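Local coordinates for protein cocosin 1 acidic chain (Cocos nucifera, PDB 5WPW) that serves as a seed storage protein, a hexameric 11S globulin of the cupin family that acts as a nutrient reservoir and is a potential food allergen, at residues D261-R266 with V292-A297. The protein carries 2 engineered substitutions. Residues are numbered along the deposited sequence; the frame is centred on the assembly and turned at random.
Sequences DVFNPR and VLYRNA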
ATOM      1  N   ASP A 261      26.709   5.921  -7.034  1.00 24.70           N
ATOM      2  CA  ASP A 261      25.710   5.607  -8.044  1.00 25.54           C
ATOM      3  C   ASP A 261      26.071   6.146  -9.419  1.00 26.09           C
ATOM      4  O   ASP A 261      25.635   5.589 -10.427  1.00 28.42           O
ATOM      5  CB  ASP A 261      24.357   6.199  -7.651  1.00 24.97           C
ATOM      6  CG  ASP A 261      23.812   5.579  -6.403  1.00 30.51           C
ATOM      7  OD1 ASP A 261      23.567   4.361  -6.406  1.00 32.57           O
ATOM      8  OD2 ASP A 261      23.659   6.305  -5.411  1.00 34.32           O
ATOM      9  N   VAL A 262      26.818   7.245  -9.472  1.00 24.52           N
ATOM     10  CA  VAL A 262      27.260   7.862 -10.721  1.00 25.46           C
ATOM     11  C   VAL A 262      28.745   8.114 -10.569  1.00 25.12           C
ATOM     12  O   VAL A 262      29.175   8.601  -9.524  1.00 25.05           O
ATOM     13  CB  VAL A 262      26.524   9.185 -10.993  1.00 25.66           C
ATOM     14  CG1 VAL A 262      27.011   9.800 -12.273  1.00 31.13           C
ATOM     15  CG2 VAL A 262      24.988   8.969 -11.004  1.00 27.36           C
ATOM     16  N   PHE A 263      29.538   7.761 -11.584  1.00 26.11           N
ATOM     17  CA  PHE A 263      30.975   7.905 -11.423  1.00 26.99           C
ATOM     18  C   PHE A 263      31.630   8.114 -12.775  1.00 27.72           C
ATOM     19  O   PHE A 263      31.362   7.353 -13.706  1.00 26.34           O
ATOM     20  CB  PHE A 263      31.597   6.684 -10.758  1.00 25.62           C
ATOM     21  CG  PHE A 263      33.102   6.659 -10.833  1.00 29.73           C
ATOM     22  CD1 PHE A 263      33.858   7.645 -10.226  1.00 31.34           C
ATOM     23  CD2 PHE A 263      33.756   5.651 -11.533  1.00 33.82           C
ATOM     24  CE1 PHE A 263      35.239   7.622 -10.295  1.00 35.18           C
ATOM     25  CE2 PHE A 263      35.132   5.625 -11.615  1.00 34.26           C
ATOM     26  CZ  PHE A 263      35.876   6.603 -10.991  1.00 34.80           C
ATOM     27  N   ASN A 264      32.490   9.130 -12.851  1.00 29.51           N
ATOM     28  CA  ASN A 264      33.380   9.352 -13.995  1.00 29.32           C
ATOM     29  C   ASN A 264      34.775   9.591 -13.431  1.00 31.60           C
ATOM     30  O   ASN A 264      34.964  10.552 -12.656  1.00 31.35           O
ATOM     31  CB  ASN A 264      32.879  10.536 -14.828  1.00 32.34           C
ATOM     32  CG  ASN A 264      33.769  10.851 -16.014  1.00 37.95           C
ATOM     33  OD1 ASN A 264      34.997  10.811 -15.917  1.00 34.20           O
ATOM     34  ND2 ASN A 264      33.154  11.190 -17.131  1.00 40.77           N
ATOM     35  N   PRO A 265      35.781   8.787 -13.803  1.00 35.31           N
ATOM     36  CA  PRO A 265      37.094   8.887 -13.126  1.00 37.44           C
ATOM     37  C   PRO A 265      37.761  10.245 -13.227  1.00 34.46           C
ATOM     38  O   PRO A 265      38.621  10.549 -12.389  1.00 38.44           O
ATOM     39  CB  PRO A 265      37.936   7.797 -13.811  1.00 36.16           C
ATOM     40  CG  PRO A 265      37.285   7.571 -15.106  1.00 38.58           C
ATOM     41  CD  PRO A 265      35.806   7.787 -14.875  1.00 33.87           C
ATOM     42  N   ARG A 266      37.407  11.081 -14.202  1.00 34.26           N
ATOM     43  CA  ARG A 266      37.958  12.426 -14.254  1.00 36.86           C
ATOM     44  C   ARG A 266      36.937  13.506 -13.913  1.00 37.49           C
ATOM     45  O   ARG A 266      37.198  14.689 -14.141  1.00 39.46           O
ATOM     46  CB  ARG A 266      38.585  12.686 -15.627  1.00 47.08           C
ATOM     47  CG  ARG A 266      40.042  12.240 -15.714  1.00 47.99           C
ATOM     48  CD  ARG A 266      40.955  13.229 -14.981  1.00 53.09           C
ATOM     49  NE  ARG A 266      42.223  12.639 -14.554  1.00 55.30           N
ATOM     50  CZ  ARG A 266      42.475  12.219 -13.315  1.00 59.64           C
ATOM     51  NH1 ARG A 266      41.540  12.317 -12.374  1.00 54.85           N
ATOM     52  NH2 ARG A 266      43.660  11.698 -13.016  1.00 57.12           N
ATOM     53  N   VAL A 292      30.853  14.592  -4.963  1.00 30.53           N
ATOM     54  CA  VAL A 292      32.293  14.871  -4.895  1.00 30.32           C
ATOM     55  C   VAL A 292      32.752  15.144  -6.323  1.00 27.69           C
ATOM     56  O   VAL A 292      32.750  14.234  -7.154  1.00 26.49           O
ATOM     57  CB  VAL A 292      33.092  13.719  -4.282  1.00 28.78           C
ATOM     58  CG1 VAL A 292      34.616  13.945  -4.514  1.00 35.80           C
ATOM     59  CG2 VAL A 292      32.769  13.560  -2.785  1.00 31.89           C
ATOM     60  N   LEU A 293      33.109  16.398  -6.608  1.00 30.61           N
ATOM     61  CA  LEU A 293      33.518  16.852  -7.929  1.00 29.70           C
ATOM     62  C   LEU A 293      35.038  16.991  -7.947  1.00 33.94           C
ATOM     63  O   LEU A 293      35.615  17.611  -7.044  1.00 35.09           O
ATOM     64  CB  LEU A 293      32.881  18.199  -8.259  1.00 34.86           C
ATOM     65  CG  LEU A 293      31.424  18.224  -8.722  1.00 36.54           C
ATOM     66  CD1 LEU A 293      30.986  19.656  -8.911  1.00 34.12           C
ATOM     67  CD2 LEU A 293      31.304  17.458 -10.020  1.00 32.14           C
ATOM     68  N   TYR A 294      35.679  16.368  -8.930  1.00 36.30           N
ATOM     69  CA  TYR A 294      37.120  16.479  -9.112  1.00 30.37           C
ATOM     70  C   TYR A 294      37.436  17.824  -9.766  1.00 32.78           C
ATOM     71  O   TYR A 294      36.536  18.556 -10.185  1.00 32.15           O
ATOM     72  CB  TYR A 294      37.642  15.320  -9.964  1.00 29.97           C
ATOM     73  CG  TYR A 294      37.408  13.926  -9.402  1.00 29.54           C
ATOM     74  CD1 TYR A 294      37.204  13.715  -8.034  1.00 29.05           C
ATOM     75  CD2 TYR A 294      37.395  12.818 -10.248  1.00 31.81           C
ATOM     76  CE1 TYR A 294      37.001  12.438  -7.533  1.00 30.37           C
ATOM     77  CE2 TYR A 294      37.188  11.549  -9.765  1.00 35.29           C
ATOM     78  CZ  TYR A 294      36.986  11.360  -8.408  1.00 34.64           C
ATOM     79  OH  TYR A 294      36.783  10.086  -7.946  1.00 38.08           O
ATOM     80  N   ARG A 295      38.737  18.142  -9.880  1.00 34.63           N
ATOM     81  CA  ARG A 295      39.164  19.473 -10.321  1.00 33.50           C
ATOM     82  C   ARG A 295      38.427  19.915 -11.583  1.00 31.10           C
ATOM     83  O   ARG A 295      38.355  19.177 -12.568  1.00 36.46           O
ATOM     84  CB  ARG A 295      40.692  19.495 -10.555  1.00 34.32           C
ATOM     85  CG  ARG A 295      41.175  18.807 -11.848  1.00 42.11           C
ATOM     86  CD  ARG A 295      42.327  19.565 -12.553  1.00 44.02           C
ATOM     87  NE  ARG A 295      41.860  20.574 -13.508  1.00 46.04           N
ATOM     88  CZ  ARG A 295      41.632  20.361 -14.808  1.00 48.40           C
ATOM     89  NH1 ARG A 295      41.805  19.160 -15.344  1.00 52.58           N
ATOM     90  NH2 ARG A 295      41.215  21.359 -15.574  1.00 50.12           N
ATOM     91  N   ASN A 296      37.832  21.106 -11.519  1.00 32.21           N
ATOM     92  CA  ASN A 296      37.178  21.799 -12.633  1.00 35.99           C
ATOM     93  C   ASN A 296      35.956  21.076 -13.212  1.00 38.65           C
ATOM     94  O   ASN A 296      35.434  21.498 -14.254  1.00 40.27           O
ATOM     95  CB  ASN A 296      38.177  22.088 -13.761  1.00 40.56           C
ATOM     96  CG  ASN A 296      39.313  22.959 -13.302  1.00 42.27           C
ATOM     97  OD1 ASN A 296      40.485  22.617 -13.472  1.00 52.07           O
ATOM     98  ND2 ASN A 296      38.982  24.094 -12.715  1.00 41.41           N
ATOM     99  N   ALA A 297      35.474  20.009 -12.584  1.00 32.13           N
ATOM    100  CA  ALA A 297      34.323  19.312 -13.150  1.00 37.34           C
ATOM    101  C   ALA A 297      33.018  20.052 -12.857  1.00 34.56           C
ATOM    102  O   ALA A 297      32.955  21.010 -12.078  1.00 35.18           O
ATOM    103  CB  ALA A 297      34.237  17.879 -12.629  1.00 32.20           C
TER
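The ring of Y294 bridges the turn at P265 and R266 and the aromatic side chain of F263, and so illustrates how a tyrosine just past the end of one cupin strand can reach a strand that is not its direct neighbour and the turn that follows it. Strand 262-264 is the outermost strand, within this chain, of an antiparallel sheet in the second cupin domain, and strand 268-273 separates it from strand 287-293, just beyond which Y294 lies. The closest approach is made by one edge of the tyrosine ring: CE2 of Y294 comes 3.2 Å from O of P265, the carbonyl oxygen lying against the C-H edge near the ring plane. Beyond the ring, OH of Y294 lies 3.7 Å from CE1 of F263, near the plane of the phenyl ring; the two side chains run at a slant to each other. The CB bond of Y294 points toward 261-266, and CG, anti to the carbonyl carbon (chi1 -60°), carries the ring on beside the backbone N.

A second layer sets the shape of each partner. Y294 opens a type II turn closed by A297 N to Y294 O, and its backbone is also hydrogen-bonded to G267. R223 of a second subunit packs on F263 and Q84 of the same subunit on P265, and the backbone of F263 is hydrogen-bonded to that subunit, so strand 262-264 lies at a subunit interface. The bend that presents the P265 carbonyl is an Asx turn: N264 OD1 accepts from R266 N at 3.0 Å, with the donor lying in the plane of the amide carbonyl.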